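Local coordinates for Aac(6')-ib (PDB 2BUE), which probably transfers the acetyl group of acetyl-CoA to the 6'-amino group of aminoglycoside antibiotics, and so confers resistance to them, at residues L121-A124 / S125-G128. The protein carries 2 engineered substitutions. Numbering follows the deposited sequence.
Sequences LANA and SQLG. With COA (coenzyme A), chain B.
Gln126 OE1 takes two hydrogen bonds. Asn123 ND2 donates to Gln126 OE1 at 2.9 Å, nearly straight, with an N-H...O angle of 171°. OE1 lies in the amide plane of Asn123, but ND2 stands above the carbonyl plane of Gln126. The Asn123 and Gln126 side chains lie alongside each other and extend in one direction, with their amide planes 52° apart. A water donates to Gln126 OE1 at 2.7 Å and accepts from Asn123 N. Side chain and water thus tie the glutamine to the side-chain amide and the backbone N of Asn123. Arg45 gives Asn123 OD1 a weak hydrogen bond, consistent with ND2 being the group turned to Gln126.

Residues 124-126 form a 3-10 turn. Gln126 N donates to Asn123 O, three residues back, at 2.9 Å, and a weak bond follows from Leu127 N to Ala124 O. A second water donates to both Ala124 O and Leu127 O.

The turn brings Leu127 back to Leu121. CG of Leu127 is anti to its carbonyl carbon (chi1 -57°), and the CD2 branch lies 3.8 Å from Leu121 CB. Leu127 CD2 also comes within 3.7 Å of OAP of coenzyme A. Leu121 also packs on Leu131 and Leu135 of helix 131-144.

Leu121 N donates to coenzyme A O9P, on the pantetheine arm, at 2.8 Å, and Gly128 N to its pyrophosphate oxygen O5A at 2.9 Å. Residues 121-128 lead from strand 114-121 into the pyrophosphate-binding loop of the GNAT fold, which continues through Gly130 and Gly132.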
ATOM      1  N   LEU A 121      -9.343   0.101   0.417  1.00 11.27           N
ATOM      2  CA  LEU A 121     -10.452   0.570   1.241  1.00 11.82           C
ATOM      3  C   LEU A 121     -11.470  -0.562   1.423  1.00 12.29           C
ATOM      4  O   LEU A 121     -11.914  -1.194   0.455  1.00 11.87           O
ATOM      5  CB  LEU A 121     -11.143   1.776   0.577  1.00 12.54           C
ATOM      6  CG  LEU A 121     -10.347   3.089   0.542  1.00 12.58           C
ATOM      7  CD1 LEU A 121     -11.191   4.190  -0.158  1.00 12.64           C
ATOM      8  CD2 LEU A 121      -9.933   3.486   1.968  1.00 11.81           C
ATOM      9  N   ALA A 122     -11.859  -0.777   2.668  1.00 13.12           N
ATOM     10  CA  ALA A 122     -12.710  -1.898   3.054  1.00 13.65           C
ATOM     11  C   ALA A 122     -14.136  -1.868   2.473  1.00 14.92           C
ATOM     12  O   ALA A 122     -14.698  -2.925   2.184  1.00 14.85           O
ATOM     13  CB  ALA A 122     -12.787  -1.964   4.582  1.00 13.92           C
ATOM     14  N   ASN A 123     -14.702  -0.667   2.323  1.00 15.75           N
ATOM     15  CA  ASN A 123     -16.148  -0.503   2.079  1.00 16.77           C
ATOM     16  C   ASN A 123     -16.463   0.033   0.686  1.00 17.36           C
ATOM     17  O   ASN A 123     -16.038   1.131   0.325  1.00 16.23           O
ATOM     18  CB  ASN A 123     -16.751   0.413   3.147  1.00 17.69           C
ATOM     19  CG  ASN A 123     -16.636  -0.171   4.557  1.00 17.86           C
ATOM     20  OD1 ASN A 123     -16.976  -1.332   4.790  1.00 20.06           O
ATOM     21  ND2 ASN A 123     -16.125   0.611   5.483  1.00 17.20           N
ATOM     22  N   ALA A 124     -17.206  -0.751  -0.096  1.00 17.76           N
ATOM     23  CA  ALA A 124     -17.561  -0.349  -1.458  1.00 19.07           C
ATOM     24  C   ALA A 124     -18.196   1.039  -1.468  1.00 19.58           C
ATOM     25  O   ALA A 124     -17.952   1.838  -2.375  1.00 20.13           O
ATOM     26  CB  ALA A 124     -18.508  -1.369  -2.078  1.00 19.34           C
ATOM     27  N   SER A 125     -18.987   1.320  -0.440  1.00 20.20           N
ATOM     28  CA  SER A 125     -19.728   2.588  -0.336  1.00 21.87           C
ATOM     29  C   SER A 125     -18.829   3.814  -0.183  1.00 22.42           C
ATOM     30  O   SER A 125     -19.266   4.950  -0.420  1.00 22.77           O
ATOM     31  CB  SER A 125     -20.748   2.531   0.811  1.00 21.31           C
ATOM     32  OG  SER A 125     -20.117   2.491   2.078  1.00 23.73           O
ATOM     33  N   GLN A 126     -17.571   3.578   0.195  1.00 22.39           N
ATOM     34  CA  GLN A 126     -16.643   4.668   0.492  1.00 22.45           C
ATOM     35  C   GLN A 126     -15.605   4.906  -0.599  1.00 22.48           C
ATOM     36  O   GLN A 126     -14.681   5.693  -0.385  1.00 23.13           O
ATOM     37  CB  GLN A 126     -15.958   4.436   1.858  1.00 22.74           C
ATOM     38  CG  GLN A 126     -16.895   4.503   3.068  1.00 22.15           C
ATOM     39  CD  GLN A 126     -16.211   4.217   4.403  1.00 23.55           C
ATOM     40  OE1 GLN A 126     -15.482   3.235   4.558  1.00 23.20           O
ATOM     41  NE2 GLN A 126     -16.451   5.083   5.385  1.00 25.89           N
ATOM     42  N   LEU A 127     -15.754   4.249  -1.754  1.00 22.33           N
ATOM     43  CA  LEU A 127     -14.823   4.402  -2.885  1.00 22.77           C
ATOM     44  C   LEU A 127     -15.119   5.669  -3.674  1.00 23.34           C
ATOM     45  O   LEU A 127     -16.266   6.109  -3.724  1.00 24.17           O
ATOM     46  CB  LEU A 127     -14.888   3.207  -3.844  1.00 22.64           C
ATOM     47  CG  LEU A 127     -14.621   1.806  -3.273  1.00 22.68           C
ATOM     48  CD1 LEU A 127     -14.798   0.704  -4.319  1.00 22.84           C
ATOM     49  CD2 LEU A 127     -13.220   1.734  -2.634  1.00 24.31           C
ATOM     50  N   GLY A 128     -14.080   6.244  -4.281  1.00 23.92           N
ATOM     51  CA  GLY A 128     -14.227   7.421  -5.158  1.00 24.96           C
ATOM     52  C   GLY A 128     -14.674   8.704  -4.482  1.00 25.39           C
ATOM     53  O   GLY A 128     -15.251   9.588  -5.133  1.00 26.75           O
TER
HETATM   54  N1A COA B1200     -11.198   4.930 -13.705  1.00 42.67           N
HETATM   55  C2A COA B1200     -10.341   5.948 -13.764  1.00 42.45           C
HETATM   56  N3A COA B1200     -10.331   6.895 -12.836  1.00 42.51           N
HETATM   57  C4A COA B1200     -11.203   6.835 -11.814  1.00 41.95           C
HETATM   58  C5A COA B1200     -12.110   5.794 -11.719  1.00 42.93           C
HETATM   59  C6A COA B1200     -12.095   4.817 -12.702  1.00 42.58           C
HETATM   60  N6A COA B1200     -12.960   3.798 -12.634  1.00 42.42           N
HETATM   61  N7A COA B1200     -12.847   5.977 -10.625  1.00 43.29           N
HETATM   62  C8A COA B1200     -12.426   7.099 -10.046  1.00 42.65           C
HETATM   63  N9A COA B1200     -11.433   7.620 -10.775  1.00 42.29           N
HETATM   64  C1B COA B1200     -10.680   8.831 -10.470  1.00 41.32           C
HETATM   65  C2B COA B1200     -11.558   9.651  -9.548  1.00 41.48           C
HETATM   66  O2B COA B1200     -12.311  10.570 -10.346  1.00 43.24           O
HETATM   67  C3B COA B1200     -10.521  10.327  -8.657  1.00 41.00           C
HETATM   68  O3B COA B1200      -9.877  11.374  -9.390  1.00 44.05           O
HETATM   69  P3B COA B1200     -10.432  12.874  -9.345  1.00 47.39           P
HETATM   70  O7A COA B1200      -9.273  13.740 -10.074  1.00 48.04           O
HETATM   71  O8A COA B1200     -10.446  13.316  -7.799  1.00 47.17           O
HETATM   72  O9A COA B1200     -11.761  12.996 -10.007  1.00 48.38           O
HETATM   73  C4B COA B1200      -9.484   9.211  -8.459  1.00 37.01           C
HETATM   74  O4B COA B1200      -9.589   8.347  -9.623  1.00 37.53           O
HETATM   75  C5B COA B1200      -9.507   8.359  -7.188  1.00 32.33           C
HETATM   76  O5B COA B1200      -9.194   9.120  -6.014  1.00 26.61           O
HETATM   77  P1A COA B1200      -9.922   8.701  -4.618  1.00 22.87           P
HETATM   78  O1A COA B1200      -9.137   9.238  -3.448  1.00 24.10           O
HETATM   79  O2A COA B1200     -11.386   8.949  -4.633  1.00 23.34           O
HETATM   80  O3A COA B1200      -9.686   7.126  -4.677  1.00 20.71           O
HETATM   81  P2A COA B1200     -10.397   6.069  -3.658  1.00 20.42           P
HETATM   82  O4A COA B1200     -10.817   6.782  -2.437  1.00 19.72           O
HETATM   83  O5A COA B1200     -11.361   5.197  -4.394  1.00 21.36           O
HETATM   84  O6A COA B1200      -9.099   5.166  -3.299  1.00 20.90           O
HETATM   85  CBP COA B1200      -8.184   2.998  -3.911  1.00 17.37           C
HETATM   86  CCP COA B1200      -8.333   4.477  -4.324  1.00 17.47           C
HETATM   87  CDP COA B1200      -7.407   2.268  -5.032  1.00 18.58           C
HETATM   88  CEP COA B1200      -7.393   2.936  -2.578  1.00 14.99           C
HETATM   89  CAP COA B1200      -9.606   2.366  -3.729  1.00 17.81           C
HETATM   90  OAP COA B1200     -10.447   2.683  -4.858  1.00 19.21           O
HETATM   91  C9P COA B1200      -9.563   0.843  -3.476  1.00 17.40           C
HETATM   92  O9P COA B1200      -9.173   0.412  -2.388  1.00 16.50           O
HETATM   93  N8P COA B1200      -9.975   0.063  -4.501  1.00 18.16           N
HETATM   94  C7P COA B1200     -10.000  -1.416  -4.431  1.00 19.68           C
HETATM   95  C6P COA B1200      -8.594  -1.987  -4.110  1.00 21.60           C
HETATM   96  C5P COA B1200      -7.454  -1.394  -4.974  1.00 24.11           C
HETATM   97  O5P COA B1200      -7.616  -1.130  -6.169  1.00 21.45           O
HETATM   98  N4P COA B1200      -6.285  -1.208  -4.338  1.00 22.83           N
HETATM   99  C3P COA B1200      -5.125  -0.618  -5.041  1.00 24.72           C
HETATM  100  C2P COA B1200      -4.267  -1.655  -5.763  1.00 27.31           C
HETATM  101  S1P COA B1200      -2.740  -0.912  -6.496  1.00 29.33           S
HETATM  102  O   HOH W   1     -13.524   1.859   3.233  1.00 13.26           O
HETATM  103  O   HOH W   2     -18.651   4.207  -3.882  1.00 38.58           O